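Local coordinates for protein Exo-1,5-alpha-L-arabinofuranobiosidase (Gibberella zeae, PDB 2YDT) that probably hydrolyses alpha-L-arabinofuranosidic linkages, releasing arabinobiose units from the chain ends of alpha-1,5-arabinan, at residues Y30-T44 with L84-A96. Residues are numbered along the deposited sequence; the frame is centred on the assembly and turned at random.
With AHR (alpha-L-arabinofuranose), chain C; SO4 (sulfate ion), chain H.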
loop_
_atom_site.group_PDB
_atom_site.type_symbol
_atom_site.label_atom_id
_atom_site.label_comp_id
_atom_site.label_asym_id
_atom_site.label_seq_id
_atom_site.Cartn_x
_atom_site.Cartn_y
_atom_site.Cartn_z
ATOM N N TYR A 30 -9.134 -1.986 0.315
ATOM C CA TYR A 30 -7.842 -1.451 -0.181
ATOM C C TYR A 30 -7.799 0.058 -0.212
ATOM O O TYR A 30 -7.609 0.675 -1.267
ATOM C CB TYR A 30 -7.483 -2.075 -1.561
ATOM C CG TYR A 30 -5.995 -2.267 -1.793
ATOM C CD1 TYR A 30 -5.422 -3.552 -1.756
ATOM C CD2 TYR A 30 -5.166 -1.189 -2.097
ATOM C CE1 TYR A 30 -4.093 -3.761 -1.977
ATOM C CE2 TYR A 30 -3.813 -1.382 -2.318
ATOM C CZ TYR A 30 -3.280 -2.665 -2.283
ATOM O OH TYR A 30 -1.923 -2.873 -2.508
ATOM N N ALA A 31 -7.937 0.689 0.953
ATOM C CA ALA A 31 -7.922 2.146 1.069
ATOM C C ALA A 31 -6.498 2.692 1.022
ATOM O O ALA A 31 -5.592 2.118 1.616
ATOM C CB ALA A 31 -8.615 2.597 2.402
ATOM N N ARG A 32 -6.359 3.833 0.345
ATOM C CA ARG A 32 -5.075 4.535 0.240
ATOM C C ARG A 32 -5.246 6.034 0.333
ATOM O O ARG A 32 -6.086 6.601 -0.406
ATOM C CB ARG A 32 -4.368 4.161 -1.083
ATOM C CG ARG A 32 -3.842 2.731 -1.106
ATOM C CD ARG A 32 -2.674 2.522 -0.186
ATOM N NE ARG A 32 -2.049 1.218 -0.304
ATOM C CZ ARG A 32 -2.338 0.150 0.428
ATOM N NH1 ARG A 32 -3.318 0.142 1.300
ATOM N NH2 ARG A 32 -1.615 -0.929 0.289
ATOM N N PRO A 33 -4.408 6.703 1.172
ATOM C CA PRO A 33 -4.441 8.168 1.289
ATOM C C PRO A 33 -3.205 8.830 0.712
ATOM O O PRO A 33 -2.186 8.182 0.493
ATOM C CB PRO A 33 -4.377 8.371 2.796
ATOM C CG PRO A 33 -3.455 7.329 3.245
ATOM C CD PRO A 33 -3.629 6.131 2.279
ATOM N N LEU A 34 -3.342 10.115 0.459
ATOM C CA LEU A 34 -2.198 10.934 -0.018
ATOM C C LEU A 34 -2.309 12.363 0.473
ATOM O O LEU A 34 -3.374 12.981 0.347
ATOM C CB LEU A 34 -2.161 10.918 -1.555
ATOM C CG LEU A 34 -1.110 11.794 -2.241
ATOM C CD1 LEU A 34 0.301 11.240 -1.947
ATOM C CD2 LEU A 34 -1.336 11.958 -3.776
ATOM N N GLU A 35 -1.198 12.908 0.984
ATOM C CA GLU A 35 -1.142 14.354 1.301
ATOM C C GLU A 35 -0.394 15.092 0.199
ATOM O O GLU A 35 0.767 14.760 -0.071
ATOM C CB GLU A 35 -0.443 14.608 2.637
ATOM C CG GLU A 35 -0.506 16.071 3.086
ATOM C CD GLU A 35 0.221 16.337 4.413
ATOM O OE1 GLU A 35 1.383 15.906 4.528
ATOM O OE2 GLU A 35 -0.377 16.982 5.294
ATOM N N LEU A 36 -1.030 16.087 -0.406
ATOM C CA LEU A 36 -0.377 16.926 -1.392
ATOM C C LEU A 36 0.449 18.019 -0.735
ATOM O O LEU A 36 0.302 18.276 0.463
ATOM C CB LEU A 36 -1.399 17.534 -2.328
ATOM C CG LEU A 36 -2.369 16.589 -3.037
ATOM C CD1 LEU A 36 -3.214 17.403 -4.033
ATOM C CD2 LEU A 36 -1.586 15.438 -3.705
ATOM N N SER A 37 1.313 18.665 -1.518
ATOM C CA SER A 37 2.209 19.678 -0.970
ATOM C C SER A 37 1.468 20.894 -0.435
ATOM O O SER A 37 2.013 21.598 0.432
ATOM C CB SER A 37 3.209 20.106 -2.038
ATOM O OG SER A 37 2.547 20.749 -3.083
ATOM N N ASP A 38 0.248 21.118 -0.897
ATOM C CA ASP A 38 -0.627 22.206 -0.384
ATOM C C ASP A 38 -1.492 21.837 0.833
ATOM O O ASP A 38 -2.274 22.659 1.303
ATOM C CB ASP A 38 -1.459 22.808 -1.510
ATOM C CG ASP A 38 -2.516 21.890 -2.048
ATOM O OD1 ASP A 38 -2.750 20.775 -1.482
ATOM O OD2 ASP A 38 -3.120 22.300 -3.086
ATOM N N GLY A 39 -1.350 20.615 1.330
ATOM C CA GLY A 39 -2.054 20.171 2.496
ATOM C C GLY A 39 -3.389 19.475 2.233
ATOM O O GLY A 39 -3.955 18.899 3.152
ATOM N N THR A 40 -3.853 19.491 0.974
ATOM C CA THR A 40 -5.005 18.720 0.530
ATOM C C THR A 40 -4.738 17.221 0.761
ATOM O O THR A 40 -3.590 16.767 0.588
ATOM C CB THR A 40 -5.259 18.961 -0.976
ATOM O OG1 THR A 40 -5.787 20.279 -1.134
ATOM C CG2 THR A 40 -6.278 17.947 -1.557
ATOM N N LEU A 41 -5.783 16.457 1.131
ATOM C CA LEU A 41 -5.685 14.991 1.150
ATOM C C LEU A 41 -6.537 14.419 0.043
ATOM O O LEU A 41 -7.652 14.926 -0.246
ATOM C CB LEU A 41 -6.179 14.402 2.461
ATOM C CG LEU A 41 -5.506 14.887 3.746
ATOM C CD1 LEU A 41 -6.109 14.162 4.936
ATOM C CD2 LEU A 41 -3.994 14.674 3.810
ATOM N N LEU A 42 -6.009 13.385 -0.611
ATOM C CA LEU A 42 -6.772 12.581 -1.548
ATOM C C LEU A 42 -6.842 11.163 -1.011
ATOM O O LEU A 42 -6.016 10.762 -0.200
ATOM C CB LEU A 42 -6.095 12.557 -2.920
ATOM C CG LEU A 42 -5.915 13.901 -3.623
ATOM C CD1 LEU A 42 -5.212 13.696 -4.998
ATOM C CD2 LEU A 42 -7.289 14.656 -3.809
ATOM N N GLY A 43 -7.877 10.458 -1.421
ATOM C CA GLY A 43 -8.064 9.078 -1.053
ATOM C C GLY A 43 -8.687 8.290 -2.174
ATOM O O GLY A 43 -9.410 8.858 -3.008
ATOM N N THR A 44 -8.484 6.957 -2.144
ATOM C CA THR A 44 -9.068 6.031 -3.121
ATOM C C THR A 44 -9.166 4.639 -2.520
ATOM O O THR A 44 -8.730 4.385 -1.371
ATOM C CB THR A 44 -8.231 6.030 -4.418
ATOM O OG1 THR A 44 -8.983 5.374 -5.472
ATOM C CG2 THR A 44 -6.859 5.331 -4.223
ATOM N N LEU A 84 -10.325 -0.367 -13.964
ATOM C CA LEU A 84 -9.225 -0.223 -12.964
ATOM C C LEU A 84 -9.804 -0.864 -11.695
ATOM O O LEU A 84 -10.697 -0.321 -11.054
ATOM C CB LEU A 84 -8.832 1.243 -12.761
ATOM C CG LEU A 84 -8.053 1.854 -13.926
ATOM C CD1 LEU A 84 -7.666 3.302 -13.629
ATOM C CD2 LEU A 84 -6.788 1.030 -14.236
ATOM N N ARG A 85 -9.303 -2.064 -11.383
ATOM C CA ARG A 85 -10.021 -3.000 -10.519
ATOM C C ARG A 85 -9.384 -3.201 -9.144
ATOM O O ARG A 85 -10.073 -3.121 -8.131
ATOM C CB ARG A 85 -10.190 -4.333 -11.242
ATOM C CG ARG A 85 -11.167 -5.309 -10.514
ATOM C CD ARG A 85 -11.422 -6.560 -11.342
ATOM N NE ARG A 85 -11.897 -6.199 -12.690
ATOM C CZ ARG A 85 -13.145 -5.834 -13.000
ATOM N NH1 ARG A 85 -14.123 -5.870 -12.115
ATOM N NH2 ARG A 85 -13.437 -5.464 -14.240
ATOM N N TYR A 86 -8.078 -3.509 -9.111
ATOM C CA TYR A 86 -7.427 -3.898 -7.862
ATOM C C TYR A 86 -6.262 -2.962 -7.504
ATOM O O TYR A 86 -5.558 -2.480 -8.379
ATOM C CB TYR A 86 -6.848 -5.327 -7.926
ATOM C CG TYR A 86 -7.819 -6.490 -7.815
ATOM C CD1 TYR A 86 -9.162 -6.326 -7.426
ATOM C CD2 TYR A 86 -7.357 -7.777 -8.052
ATOM C CE1 TYR A 86 -10.013 -7.429 -7.270
ATOM C CE2 TYR A 86 -8.200 -8.878 -7.904
ATOM C CZ TYR A 86 -9.530 -8.684 -7.533
ATOM O OH TYR A 86 -10.348 -9.791 -7.359
ATOM N N GLN A 87 -6.064 -2.776 -6.210
ATOM C CA GLN A 87 -4.783 -2.319 -5.647
ATOM C C GLN A 87 -4.299 -0.949 -6.103
ATOM O O GLN A 87 -3.140 -0.792 -6.471
ATOM C CB GLN A 87 -3.726 -3.413 -5.877
ATOM C CG GLN A 87 -4.128 -4.753 -5.219
ATOM C CD GLN A 87 -3.974 -5.986 -6.083
ATOM O OE1 GLN A 87 -3.237 -5.988 -7.076
ATOM N NE2 GLN A 87 -4.658 -7.062 -5.703
ATOM N N PRO A 88 -5.174 0.071 -5.977
ATOM C CA PRO A 88 -4.783 1.428 -6.262
ATOM C C PRO A 88 -3.733 1.938 -5.287
ATOM O O PRO A 88 -3.662 1.487 -4.138
ATOM C CB PRO A 88 -6.095 2.212 -6.113
ATOM C CG PRO A 88 -6.813 1.444 -5.035
ATOM C CD PRO A 88 -6.494 -0.009 -5.357
ATOM N N GLN A 89 -2.897 2.852 -5.766
ATOM C CA GLN A 89 -1.839 3.485 -4.921
ATOM C C GLN A 89 -1.649 4.910 -5.416
ATOM O O GLN A 89 -1.372 5.142 -6.586
ATOM C CB GLN A 89 -0.543 2.666 -4.944
ATOM C CG GLN A 89 0.607 3.292 -4.153
ATOM C CD GLN A 89 0.367 3.218 -2.670
ATOM O OE1 GLN A 89 0.619 4.219 -1.945
ATOM N NE2 GLN A 89 -0.100 2.116 -2.203
ATOM N N LEU A 90 -1.810 5.882 -4.526
ATOM C CA LEU A 90 -1.612 7.289 -4.862
ATOM C C LEU A 90 -0.230 7.738 -4.420
ATOM O O LEU A 90 0.278 7.324 -3.351
ATOM C CB LEU A 90 -2.670 8.161 -4.158
ATOM C CG LEU A 90 -4.119 7.940 -4.629
ATOM C CD1 LEU A 90 -5.104 8.637 -3.668
ATOM C CD2 LEU A 90 -4.246 8.522 -6.070
ATOM N N TYR A 91 0.354 8.669 -5.171
ATOM C CA TYR A 91 1.731 9.113 -4.918
ATOM C C TYR A 91 1.905 10.498 -5.547
ATOM O O TYR A 91 1.440 10.749 -6.658
ATOM C CB TYR A 91 2.712 8.145 -5.581
ATOM C CG TYR A 91 4.159 8.517 -5.402
ATOM C CD1 TYR A 91 4.760 8.351 -4.171
ATOM C CD2 TYR A 91 4.899 9.055 -6.445
ATOM C CE1 TYR A 91 6.061 8.726 -3.940
ATOM C CE2 TYR A 91 6.233 9.399 -6.243
ATOM C CZ TYR A 91 6.802 9.247 -5.001
ATOM O OH TYR A 91 8.124 9.624 -4.756
ATOM N N GLU A 92 2.584 11.392 -4.865
ATOM C CA GLU A 92 2.883 12.708 -5.440
ATOM C C GLU A 92 4.350 12.779 -5.834
ATOM O O GLU A 92 5.241 12.528 -4.999
ATOM C CB GLU A 92 2.566 13.803 -4.409
ATOM C CG GLU A 92 2.789 15.239 -4.917
ATOM C CD GLU A 92 2.707 16.284 -3.799
ATOM O OE1 GLU A 92 3.500 16.202 -2.818
ATOM O OE2 GLU A 92 1.872 17.193 -3.911
ATOM N N LEU A 93 4.620 13.178 -7.080
ATOM C CA LEU A 93 6.012 13.371 -7.498
ATOM C C LEU A 93 6.742 14.441 -6.682
ATOM O O LEU A 93 6.270 15.602 -6.604
ATOM C CB LEU A 93 6.060 13.766 -8.972
ATOM C CG LEU A 93 5.614 12.714 -9.991
ATOM C CD1 LEU A 93 6.030 13.150 -11.446
ATOM C CD2 LEU A 93 6.143 11.278 -9.692
ATOM N N PRO A 94 7.890 14.077 -6.099
ATOM C CA PRO A 94 8.677 15.053 -5.319
ATOM C C PRO A 94 9.686 15.802 -6.197
ATOM O O PRO A 94 10.349 16.692 -5.713
ATOM C CB PRO A 94 9.371 14.170 -4.286
ATOM C CG PRO A 94 9.581 12.892 -4.993
ATOM C CD PRO A 94 8.447 12.718 -5.963
ATOM N N ARG A 95 9.797 15.406 -7.463
ATOM C CA ARG A 95 10.654 16.033 -8.452
ATOM C C ARG A 95 10.064 15.635 -9.803
ATOM O O ARG A 95 9.173 14.785 -9.866
ATOM C CB ARG A 95 12.062 15.447 -8.311
ATOM C CG ARG A 95 12.035 13.974 -8.635
ATOM C CD ARG A 95 13.271 13.211 -8.363
ATOM N NE ARG A 95 14.403 13.780 -9.040
ATOM C CZ ARG A 95 14.698 13.638 -10.330
ATOM N NH1 ARG A 95 13.951 12.908 -11.149
ATOM N NH2 ARG A 95 15.804 14.223 -10.793
ATOM N N ALA A 96 10.578 16.194 -10.889
ATOM C CA ALA A 96 10.076 15.879 -12.226
ATOM C C ALA A 96 10.622 14.560 -12.728
ATOM O O ALA A 96 11.771 14.164 -12.445
ATOM C CB ALA A 96 10.459 17.014 -13.244
HETATM O O5 AHR C . -6.873 -6.522 -3.710
HETATM C C5 AHR C . -7.842 -7.560 -3.937
HETATM C C4 AHR C . -7.303 -8.919 -3.564
HETATM O O4 AHR C . -6.201 -9.307 -4.360
HETATM C C3 AHR C . -8.307 -10.058 -3.824
HETATM O O3 AHR C . -9.307 -10.195 -2.783
HETATM C C2 AHR C . -7.398 -11.263 -3.826
HETATM O O2 AHR C . -7.853 -12.375 -4.612
HETATM C C1 AHR C . -6.107 -10.708 -4.366
HETATM S S SO4 H . 8.964 9.782 -1.663
HETATM O O1 SO4 H . 9.386 8.987 -2.781
HETATM O O2 SO4 H . 7.996 9.000 -0.837
HETATM O O3 SO4 H . 10.126 10.186 -0.883
HETATM O O4 SO4 H . 8.323 11.013 -2.095
HETATM O O HOH W 1 -1.144 -1.183 -4.445
HETATM O O HOH W 2 -1.602 6.170 -1.474
HETATM O O HOH W 3 3.032 16.345 -0.267
#
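Leu90 is the main bump of this contact: its CD1 settles onto the hairpin formed by strands 30-35 and 41-44, 3.8 Å from Thr44 CG2 and 4.1 Å from Leu42 CB. The CG of Leu90 stands anti to its carbonyl carbon (chi1 -66°), which carries CG and CD1 against Thr44 and Leu42. Beside it, Leu34 CB meets Leu90 CB, and Leu34 CD1 rides along the backbone at Tyr91 and Glu92. At the inner end, Pro88 CB presses on Thr44 CG2, while Pro88 CD reaches the Tyr30 ring at CD2. Over one face of that ring sits Gln87 CA, a CH-pi contact 3.6 Å from the centroid. The side-chain amide of the same Gln87 donates from NE2 to O5 of the bound arabinofuranose (3.0 Å). Tyr30 CE2 in turn lies over the Arg32 guanidinium, whose NH2 is hydrogen-bonded to Thr324 OG1. At the outer end the extended Glu92 reaches the turn of 36-39, where its OE2 accepts from Ser37 N (2.9 Å) on the syn side, 15° out of the carboxylate plane. Strands 30-35 and 87-92 run nearly parallel, 6° apart, as the innermost strands of successive blades in this six-bladed beta-propeller. No direct backbone hydrogen bond joins them; one water links Tyr30 OH to Gln87 O, and another links Glu35 O to Glu92 OE1. Apolar groups thus fill the middle, a carboxylate clasps the outer turn, and at the sugar-binding end Tyr30 O and Pro88 O, the latter at the Tyr30 ring edge, are buried without modelled partners: packing, not backbone pairing, joins the blades there.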